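Local coordinates for protein Non-ribosomal peptide synthetase (Streptomyces halstedii, PDB 3WVN) that is a non-ribosomal peptide synthetase with the AMP-binding fold of the ANL clan and holds aspartic acid in its pocket, at residues A[285-290]-A[312-317]; A[130-135]-A[202-207]. All blocks are in the same frame, centred on the assembly; numbering follows the deposited sequence.

Interaction 1: A[285-290]-A[312-317]. With ASP (aspartic acid), chain C.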
# COMPACT_ATOMS: atom_id res chain seq x y z
N MET A 285 6.34 -12.03 -1.64
CA MET A 285 4.98 -12.01 -2.13
C MET A 285 4.02 -11.76 -1.00
O MET A 285 3.87 -12.61 -0.12
CB MET A 285 4.60 -13.35 -2.79
CG MET A 285 3.24 -13.34 -3.45
SD MET A 285 2.84 -15.00 -4.11
CE MET A 285 1.28 -14.63 -4.89
N PRO A 286 3.35 -10.63 -1.04
CA PRO A 286 2.26 -10.40 -0.10
C PRO A 286 1.06 -11.27 -0.53
O PRO A 286 0.75 -11.39 -1.73
CB PRO A 286 1.93 -8.92 -0.30
CG PRO A 286 2.34 -8.62 -1.71
CD PRO A 286 3.60 -9.47 -1.89
N ILE A 287 0.41 -11.84 0.46
CA ILE A 287 -0.67 -12.71 0.25
C ILE A 287 -1.80 -12.30 1.13
O ILE A 287 -1.63 -11.62 2.17
CB ILE A 287 -0.35 -14.21 0.58
CG1 ILE A 287 0.30 -14.34 1.94
CG2 ILE A 287 0.54 -14.82 -0.48
CD1 ILE A 287 0.46 -15.79 2.35
N VAL A 288 -2.92 -12.85 0.73
CA VAL A 288 -4.13 -12.89 1.53
C VAL A 288 -4.58 -14.36 1.51
O VAL A 288 -4.14 -15.13 0.63
CB VAL A 288 -5.04 -11.84 0.81
CG1 VAL A 288 -6.19 -12.42 0.02
CG2 VAL A 288 -5.38 -10.69 1.73
N PRO A 289 -5.36 -14.81 2.49
CA PRO A 289 -5.61 -16.28 2.51
C PRO A 289 -6.19 -16.92 1.21
O PRO A 289 -5.78 -18.03 0.83
CB PRO A 289 -6.60 -16.42 3.63
CG PRO A 289 -6.19 -15.32 4.59
CD PRO A 289 -5.84 -14.17 3.73
N SER A 290 -7.08 -16.22 0.50
CA SER A 290 -7.68 -16.80 -0.70
C SER A 290 -6.63 -16.93 -1.82
O SER A 290 -6.63 -17.91 -2.58
CB SER A 290 -8.87 -15.98 -1.19
OG SER A 290 -8.46 -14.66 -1.46
N PHE A 312 6.38 -15.04 2.21
CA PHE A 312 5.02 -14.71 1.99
C PHE A 312 4.60 -13.92 3.25
O PHE A 312 4.86 -14.40 4.38
CB PHE A 312 4.15 -15.96 1.89
CG PHE A 312 4.48 -16.86 0.74
CD1 PHE A 312 3.95 -16.59 -0.53
CD2 PHE A 312 5.28 -17.95 0.91
CE1 PHE A 312 4.24 -17.39 -1.59
CE2 PHE A 312 5.60 -18.80 -0.16
CZ PHE A 312 5.06 -18.52 -1.40
N THR A 313 3.92 -12.79 3.06
CA THR A 313 3.47 -11.96 4.17
C THR A 313 1.98 -11.80 4.09
O THR A 313 1.48 -11.17 3.14
CB THR A 313 4.11 -10.56 4.18
OG1 THR A 313 3.83 -9.87 2.93
CG2 THR A 313 5.58 -10.67 4.31
N ASN A 314 1.30 -12.28 5.13
CA ASN A 314 -0.13 -12.37 5.13
C ASN A 314 -0.76 -11.40 6.12
O ASN A 314 -0.34 -11.27 7.26
CB ASN A 314 -0.60 -13.77 5.48
CG ASN A 314 -2.12 -13.88 5.45
OD1 ASN A 314 -2.72 -14.11 4.40
ND2 ASN A 314 -2.74 -13.65 6.59
N SER A 315 -1.76 -10.66 5.62
CA SER A 315 -2.58 -9.89 6.49
C SER A 315 -3.98 -9.91 5.95
O SER A 315 -4.30 -10.65 5.02
CB SER A 315 -2.08 -8.43 6.57
OG SER A 315 -2.54 -7.84 7.78
N ALA A 316 -4.81 -9.05 6.54
CA ALA A 316 -6.19 -8.83 6.11
C ALA A 316 -7.11 -9.90 6.68
O ALA A 316 -8.24 -9.58 7.02
CB ALA A 316 -6.32 -8.75 4.60
N ALA A 317 -6.64 -11.15 6.79
CA ALA A 317 -7.49 -12.23 7.34
C ALA A 317 -6.65 -13.37 7.82
O ALA A 317 -5.46 -13.41 7.57
CB ALA A 317 -8.53 -12.72 6.32
N ASP C . -4.04 -2.58 6.28
CA ASP C . -3.76 -3.97 6.82
C ASP C . -2.32 -4.41 6.66
O ASP C . -1.65 -4.00 5.66
CB ASP C . -4.67 -5.02 6.16
CG ASP C . -6.17 -4.55 6.06
OD1 ASP C . -6.96 -5.25 5.39
OD2 ASP C . -6.53 -3.48 6.63
OXT ASP C . -1.85 -5.20 7.52

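Interaction 2: A[130-135]-A[202-207]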
# COMPACT_ATOMS: atom_id res chain seq x y z
N LYS A 130 -18.97 -0.03 -8.98
CA LYS A 130 -20.28 0.28 -9.56
C LYS A 130 -20.41 1.78 -9.59
O LYS A 130 -19.84 2.45 -8.76
CB LYS A 130 -21.44 -0.36 -8.76
CG LYS A 130 -21.78 -1.80 -9.19
CD LYS A 130 -20.61 -2.76 -9.05
CE LYS A 130 -20.19 -2.96 -7.60
NZ LYS A 130 -21.34 -3.22 -6.68
N PRO A 131 -21.16 2.30 -10.58
CA PRO A 131 -21.26 3.74 -10.73
C PRO A 131 -21.82 4.52 -9.56
O PRO A 131 -21.25 5.57 -9.24
CB PRO A 131 -22.15 3.89 -11.97
CG PRO A 131 -21.80 2.68 -12.79
CD PRO A 131 -21.69 1.61 -11.77
N PHE A 132 -22.92 4.08 -8.95
CA PHE A 132 -23.46 4.82 -7.79
C PHE A 132 -22.36 4.86 -6.70
O PHE A 132 -22.22 5.84 -5.96
CB PHE A 132 -24.78 4.22 -7.27
CG PHE A 132 -24.60 2.91 -6.54
CD1 PHE A 132 -24.55 2.86 -5.15
CD2 PHE A 132 -24.48 1.70 -7.27
CE1 PHE A 132 -24.37 1.66 -4.50
CE2 PHE A 132 -24.30 0.48 -6.61
CZ PHE A 132 -24.25 0.46 -5.22
N HIS A 133 -21.57 3.81 -6.64
CA HIS A 133 -20.53 3.70 -5.62
C HIS A 133 -19.43 4.74 -5.86
O HIS A 133 -19.13 5.55 -4.98
CB HIS A 133 -19.99 2.28 -5.59
CG HIS A 133 -19.06 2.04 -4.45
ND1 HIS A 133 -18.25 0.93 -4.38
CD2 HIS A 133 -18.76 2.79 -3.37
CE1 HIS A 133 -17.53 0.99 -3.28
NE2 HIS A 133 -17.81 2.11 -2.65
N LEU A 134 -18.90 4.79 -7.08
CA LEU A 134 -18.07 5.93 -7.56
C LEU A 134 -18.65 7.30 -7.31
O LEU A 134 -17.94 8.19 -6.82
CB LEU A 134 -17.81 5.83 -9.05
CG LEU A 134 -16.87 4.67 -9.39
CD1 LEU A 134 -17.07 4.29 -10.85
CD2 LEU A 134 -15.42 5.04 -9.08
N ARG A 135 -19.90 7.52 -7.69
CA ARG A 135 -20.49 8.82 -7.45
C ARG A 135 -20.31 9.22 -6.00
O ARG A 135 -19.91 10.34 -5.70
CB ARG A 135 -21.98 8.83 -7.76
CG ARG A 135 -22.61 10.17 -7.38
CD ARG A 135 -24.09 10.27 -7.66
NE ARG A 135 -24.37 10.21 -9.08
CZ ARG A 135 -24.93 9.18 -9.71
NH1 ARG A 135 -25.30 8.08 -9.06
NH2 ARG A 135 -25.15 9.28 -11.02
N SER A 202 -14.65 1.80 2.67
CA SER A 202 -16.09 1.56 2.64
C SER A 202 -16.53 0.75 1.41
O SER A 202 -16.10 1.01 0.29
CB SER A 202 -16.81 2.90 2.65
OG SER A 202 -16.33 3.77 1.64
N GLY A 203 -17.37 -0.25 1.60
CA GLY A 203 -17.92 -0.94 0.46
C GLY A 203 -19.10 -0.19 -0.16
O GLY A 203 -19.49 0.93 0.28
N SER A 204 -19.66 -0.82 -1.18
CA SER A 204 -20.73 -0.19 -1.95
C SER A 204 -22.00 -0.12 -1.17
O SER A 204 -22.81 0.69 -1.51
CB SER A 204 -21.00 -0.92 -3.26
OG SER A 204 -21.47 -2.18 -2.96
N THR A 205 -22.19 -0.97 -0.16
CA THR A 205 -23.37 -0.90 0.73
C THR A 205 -23.21 0.02 1.94
O THR A 205 -24.03 -0.01 2.84
CB THR A 205 -23.74 -2.31 1.22
OG1 THR A 205 -22.65 -2.86 2.00
CG2 THR A 205 -24.06 -3.23 0.01
N ALA A 206 -22.17 0.82 1.96
CA ALA A 206 -21.83 1.65 3.11
C ALA A 206 -21.67 3.11 2.75
O ALA A 206 -21.36 3.43 1.60
CB ALA A 206 -20.48 1.18 3.70
N ALA A 207 -21.75 3.96 3.76
CA ALA A 207 -21.43 5.38 3.61
C ALA A 207 -19.97 5.51 3.27
O ALA A 207 -19.17 4.72 3.75
CB ALA A 207 -21.71 6.10 4.91
O HOH W 1 -18.30 3.59 0.03

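Interaction 1: A[285-290]-A[312-317]
Met285, Pro286 and Ile287 run parallel to Phe312, Thr313 and Asn314 as adjacent sheet strands whose axes close to 4.5 Å at an angle of 29°. Thr313 holds both classical bonds: its N donates to Met285 O at 3.2 Å, and its O receives Ile287 N at 3.0 Å. The second bond is nearly straight at the hydrogen, although the donor sits above the carbonyl plane.

Met285, Ile287, Phe312 and Asn314 share one face. The methionine chain is extended, with CG anti to the backbone N (chi1 -174°), which carries SD past the edge of the Phe312 ring, 3.7 Å from CE1, in a Met-aromatic contact. Ile287 packs next to it, its CD1 against Phe312 CB (3.7 Å), while its CG1 meets Asn314 CB, the two side chains crossing at about a right angle. Pro286 and Thr313 occupy the opposite face, where OG1 lies close to the proline CA.

Beyond the strands, Asn314 ND2 donates to Ala317 O at 2.9 Å, nearly in line with the C=O and within the amide plane; the bond ties this side chain to the loop and probably helps hold its turn. Asn314 OD1 merely lies against Pro289 CD, 3.2 Å away. Ser315 OG then donates to OXT of the bound aspartic acid at 2.7 Å, beside Ala316, another pocket residue.

The pairing closes a beta-alpha-beta unit: helix 289-300 packs on the Met285 and Phe312 face through Leu291, Ala292 and Leu295, helix 246-258 meets Pro286 and Ser315, and strand 335-340 continues the sheet beyond strand 311-314.

Interaction 2: A[130-135]-A[202-207]
His133 meets Ser204 because its CG stands anti to the backbone N (chi1 -172°), which swings the imidazole off the first turn of helix 131-141 and lays one face beneath the loop. Phe132 adopts another setting, CG lying between its backbone N and carbonyl carbon (chi1 72°), and so turns its ring edge to the same serine.

The serine is thus approached by two rings in two ways. Its CA sits 3.5 Å from the centroid of the His133 ring, only 5° off the normal, a CH-pi contact over the centre of the face; its CB leans over the same face, 3.5 Å from ND1. Its carbonyl O lies near the plane of the Phe132 ring, 3.5 Å from CE1. Phe132 and Ser204 also touch a crystal neighbour, so the pose of these two residues may partly reflect the lattice. Lys130, bent at three successive torsions, curls back until NZ is 3.9 Å from Ser204 OG, too far for a direct hydrogen bond.

A type I turn from Gly203 to Ala206 presents Ser204, closed by Ala206 N donating to Gly203 O. That carbonyl also accepts a hydrogen bond from a water at 2.9 Å, and the same water is hydrogen-bonded to His133 NE2 at 3.1 Å and Ser202 OG at 2.6 Å. Ser202 OG has a further, weak bond from Lys209 N. The sequence around Ser202, Gly203, Ser204 and Thr205 fits the glycine- and serine-rich, P-loop-like segment of this family.

No direct hydrogen bond crosses, and the buried surface is a modest 209 Å². The loop is therefore held to the helix by weak, largely apolar contact over the imidazole and by the shared water.

Interaction 2 comes first along the chain and closes before interaction 1 opens; both lie within the AMP-binding region of the chain. Their centres are 25 Å apart and their nearest atoms about 14 Å apart, so they do not touch. They also belong to different parts of the fold: interaction 1 joins neighbouring parallel strands of the large mixed sheet in a buried setting, whereas interaction 2 lies at the surface. The bound aspartic acid relates them, touching interaction 1 directly and lying about 13 Å from the Ser202 side chain. Interaction 1 thus carries two pocket residues at the end of a strand, while interaction 2 sets helix 131-141 against the loop between strands 195-200 and 210-214.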